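Local coordinates for RagB/SusD family nutrient uptake outer membrane protein (Bacteroides thetaiotaomicron, PDB 7KV2) that probably binds beta-glucan at the cell surface as a SusD-family outer membrane protein, helping the gut bacterium take up the glycan, at residues Tyr378-Asn384 against Trp396-Arg401. Sequence-based numbering, arbitrary orientation.
Sequences YAAITGN and WNNNLR
A type II beta turn, Ile381 to Asn384, packs beside the run leading into strand 400-404, in the long loop that joins strand 373-375 to strand 400-404 of this SusD-family protein; Tyr378 and Asn384 make the direct hydrogen bonds across. The turn is closed by Asn384 N to Ile381 O at 3.0 Å, and its last carbonyl, Asn384 O, accepts Asn397 N at 3.0 Å. A weak amide-to-amide bond, Asn397 ND2 to Asn384 OD1, runs between planes 55° apart. The Trp396 indole packs against both ends of this run: Ala380 CB, just before the turn, lies over the six-membered ring, 3.9 Å from its centroid and offset toward the rim, a CH-pi contact, while Asn384 CB, on the turn's last residue, meets the ring edge in plane. One water ties four groups together, donating to Ala379 O and Asn398 OD1 and accepting from Ile381 N and Asn384 ND2. With CG anti to its carbonyl carbon (chi1 -68°), Tyr378 extends its ring along the second segment, and OH accepts Arg401 N at 2.9 Å (N-H...O 156°). The same OH donates to a second water, 2.6 Å away in the ring plane, which passes the link to Arg401 O. Leu400 CD1 packs 3.8 Å from Tyr378 CZ. A phenylalanine in place of Tyr378 would probably leave Arg401 N and this water without their hydroxyl partner. Helix 299-303 flanks both segments, touching Tyr378 through Leu299 and Ile303 and bonding Trp396 NE1 through Thr301; helix 70-75 meets Tyr378 and Leu400, and strand 273-277 pairs antiparallel with 400-404.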
ATOM      1  N   TYR A 378      -0.293  10.054   6.709  1.00 13.88           N
ATOM      2  CA  TYR A 378      -0.168  10.617   5.345  1.00 13.68           C
ATOM      3  C   TYR A 378      -0.854  11.981   5.262  1.00 13.15           C
ATOM      4  O   TYR A 378      -1.190  12.444   4.160  1.00 14.79           O
ATOM      5  CB  TYR A 378      -0.656   9.604   4.303  1.00 13.83           C
ATOM      6  CG  TYR A 378       0.251   8.396   4.216  1.00 14.42           C
ATOM      7  CD1 TYR A 378       1.598   8.546   3.896  1.00 13.81           C
ATOM      8  CD2 TYR A 378      -0.212   7.122   4.515  1.00 14.28           C
ATOM      9  CE1 TYR A 378       2.439   7.450   3.849  1.00 14.54           C
ATOM     10  CE2 TYR A 378       0.611   6.020   4.432  1.00 14.08           C
ATOM     11  CZ  TYR A 378       1.939   6.181   4.095  1.00 14.59           C
ATOM     12  OH  TYR A 378       2.766   5.096   4.008  1.00 15.23           O
ATOM     13  N   ALA A 379      -1.070  12.627   6.404  1.00 14.42           N
ATOM     14  CA  ALA A 379      -1.653  13.972   6.466  1.00 13.73           C
ATOM     15  C   ALA A 379      -0.698  14.976   5.795  1.00 13.94           C
ATOM     16  O   ALA A 379       0.528  14.756   5.746  1.00 15.17           O
ATOM     17  CB  ALA A 379      -1.896  14.355   7.888  1.00 16.50           C
ATOM     18  N   ALA A 380      -1.293  16.024   5.235  1.00 14.26           N
ATOM     19  CA  ALA A 380      -0.582  17.186   4.666  1.00 15.46           C
ATOM     20  C   ALA A 380       0.057  17.970   5.821  1.00 16.52           C
ATOM     21  O   ALA A 380      -0.665  18.541   6.700  1.00 17.22           O
ATOM     22  CB  ALA A 380      -1.518  18.032   3.857  1.00 15.82           C
ATOM     23  N   ILE A 381       1.385  17.954   5.854  1.00 17.19           N
ATOM     24  CA  ILE A 381       2.143  18.633   6.952  1.00 18.33           C
ATOM     25  C   ILE A 381       2.783  19.878   6.354  1.00 19.92           C
ATOM     26  O   ILE A 381       3.425  19.774   5.306  1.00 19.31           O
ATOM     27  CB  ILE A 381       3.190  17.704   7.571  1.00 19.78           C
ATOM     28  CG1 ILE A 381       2.544  16.428   8.101  1.00 20.31           C
ATOM     29  CG2 ILE A 381       4.016  18.446   8.638  1.00 21.67           C
ATOM     30  CD1 ILE A 381       1.479  16.670   9.144  1.00 20.95           C
ATOM     31  N   THR A 382       2.529  21.036   6.957  1.00 21.79           N
ATOM     32  CA  THR A 382       3.095  22.317   6.457  1.00 21.85           C
ATOM     33  C   THR A 382       4.597  22.158   6.163  1.00 24.24           C
ATOM     34  O   THR A 382       5.338  21.723   7.066  1.00 23.19           O
ATOM     35  CB  THR A 382       2.842  23.428   7.474  1.00 23.38           C
ATOM     36  OG1 THR A 382       1.476  23.372   7.874  1.00 21.37           O
ATOM     37  CG2 THR A 382       3.223  24.798   6.945  1.00 26.64           C
ATOM     38  N   GLY A 383       5.035  22.495   4.955  1.00 24.90           N
ATOM     39  CA  GLY A 383       6.443  22.366   4.556  1.00 27.33           C
ATOM     40  C   GLY A 383       6.725  21.144   3.687  1.00 30.15           C
ATOM     41  O   GLY A 383       7.749  21.182   2.980  1.00 31.48           O
ATOM     42  N   ASN A 384       5.861  20.109   3.676  1.00 27.24           N
ATOM     43  CA  ASN A 384       6.139  18.811   2.972  1.00 24.75           C
ATOM     44  C   ASN A 384       5.902  18.939   1.449  1.00 26.19           C
ATOM     45  O   ASN A 384       6.069  17.943   0.702  1.00 23.49           O
ATOM     46  CB  ASN A 384       5.388  17.653   3.640  1.00 23.28           C
ATOM     47  CG  ASN A 384       6.145  17.061   4.810  1.00 27.89           C
ATOM     48  OD1 ASN A 384       7.336  17.365   5.005  1.00 29.43           O
ATOM     49  ND2 ASN A 384       5.495  16.174   5.554  1.00 21.76           N
ATOM     50  N   TRP A 396       3.330  16.364  -2.842  1.00 20.35           N
ATOM     51  CA  TRP A 396       3.782  16.069  -1.456  1.00 17.26           C
ATOM     52  C   TRP A 396       4.974  15.091  -1.511  1.00 17.29           C
ATOM     53  O   TRP A 396       5.004  14.256  -2.378  1.00 15.95           O
ATOM     54  CB  TRP A 396       2.623  15.492  -0.651  1.00 17.06           C
ATOM     55  CG  TRP A 396       1.538  16.488  -0.479  1.00 16.49           C
ATOM     56  CD1 TRP A 396       0.383  16.586  -1.211  1.00 16.34           C
ATOM     57  CD2 TRP A 396       1.536  17.574   0.455  1.00 17.29           C
ATOM     58  NE1 TRP A 396      -0.339  17.648  -0.756  1.00 16.81           N
ATOM     59  CE2 TRP A 396       0.353  18.295   0.234  1.00 15.41           C
ATOM     60  CE3 TRP A 396       2.407  17.992   1.478  1.00 17.64           C
ATOM     61  CZ2 TRP A 396       0.026  19.419   0.983  1.00 18.63           C
ATOM     62  CZ3 TRP A 396       2.074  19.102   2.217  1.00 17.59           C
ATOM     63  CH2 TRP A 396       0.905  19.807   1.971  1.00 18.78           C
ATOM     64  N   ASN A 397       5.911  15.224  -0.572  1.00 18.12           N
ATOM     65  CA  ASN A 397       7.158  14.434  -0.524  1.00 18.70           C
ATOM     66  C   ASN A 397       6.927  13.100   0.228  1.00 19.27           C
ATOM     67  O   ASN A 397       7.864  12.285   0.240  1.00 21.85           O
ATOM     68  CB  ASN A 397       8.291  15.254   0.123  1.00 20.19           C
ATOM     69  CG  ASN A 397       8.102  15.546   1.596  1.00 23.05           C
ATOM     70  OD1 ASN A 397       7.310  14.898   2.289  1.00 25.12           O
ATOM     71  ND2 ASN A 397       8.821  16.548   2.115  1.00 26.06           N
ATOM     72  N   ASN A 398       5.736  12.806   0.751  1.00 16.97           N
ATOM     73  CA  ASN A 398       5.541  11.580   1.583  1.00 16.19           C
ATOM     74  C   ASN A 398       5.753  10.302   0.773  1.00 15.18           C
ATOM     75  O   ASN A 398       4.867   9.911  -0.053  1.00 15.44           O
ATOM     76  CB  ASN A 398       4.145  11.515   2.209  1.00 16.04           C
ATOM     77  CG  ASN A 398       3.779  12.749   2.988  1.00 16.75           C
ATOM     78  OD1 ASN A 398       3.674  13.842   2.406  1.00 15.32           O
ATOM     79  ND2 ASN A 398       3.611  12.566   4.295  1.00 16.05           N
ATOM     80  N   ASN A 399       6.828   9.565   1.009  1.00 14.19           N
ATOM     81  CA  ASN A 399       6.920   8.216   0.412  1.00 13.96           C
ATOM     82  C   ASN A 399       5.765   7.313   0.888  1.00 13.86           C
ATOM     83  O   ASN A 399       5.271   7.444   2.020  1.00 12.78           O
ATOM     84  CB  ASN A 399       8.237   7.534   0.791  1.00 14.29           C
ATOM     85  CG  ASN A 399       9.464   8.116   0.132  1.00 15.85           C
ATOM     86  OD1 ASN A 399       9.397   9.120  -0.601  1.00 16.37           O
ATOM     87  ND2 ASN A 399      10.595   7.476   0.416  1.00 13.52           N
ATOM     88  N   LEU A 400       5.325   6.377   0.051  1.00 14.07           N
ATOM     89  CA  LEU A 400       4.300   5.372   0.447  1.00 13.76           C
ATOM     90  C   LEU A 400       5.046   4.183   1.035  1.00 13.78           C
ATOM     91  O   LEU A 400       5.798   3.519   0.296  1.00 14.51           O
ATOM     92  CB  LEU A 400       3.396   5.005  -0.743  1.00 13.62           C
ATOM     93  CG  LEU A 400       2.299   4.035  -0.348  1.00 16.25           C
ATOM     94  CD1 LEU A 400       1.318   4.674   0.630  1.00 16.90           C
ATOM     95  CD2 LEU A 400       1.581   3.513  -1.596  1.00 16.92           C
ATOM     96  N   ARG A 401       4.893   3.950   2.349  1.00 14.20           N
ATOM     97  CA  ARG A 401       5.561   2.787   2.987  1.00 15.16           C
ATOM     98  C   ARG A 401       4.847   1.499   2.539  1.00 15.01           C
ATOM     99  O   ARG A 401       3.656   1.364   2.753  1.00 17.07           O
ATOM    100  CB  ARG A 401       5.562   2.951   4.499  1.00 16.19           C
ATOM    101  CG  ARG A 401       6.645   3.897   5.016  1.00 15.57           C
ATOM    102  CD  ARG A 401       6.424   5.354   4.613  1.00 14.92           C
ATOM    103  NE  ARG A 401       7.265   6.224   5.453  1.00 15.55           N
ATOM    104  CZ  ARG A 401       7.380   7.542   5.299  1.00 15.05           C
ATOM    105  NH1 ARG A 401       6.748   8.169   4.322  1.00 14.17           N
ATOM    106  NH2 ARG A 401       8.164   8.216   6.115  1.00 15.16           N
TER
HETATM  107  O   HOH W   1       2.106   2.606   4.518  1.00 19.25           O
HETATM  108  O   HOH W   2       2.824  15.616   4.359  1.00 16.85           O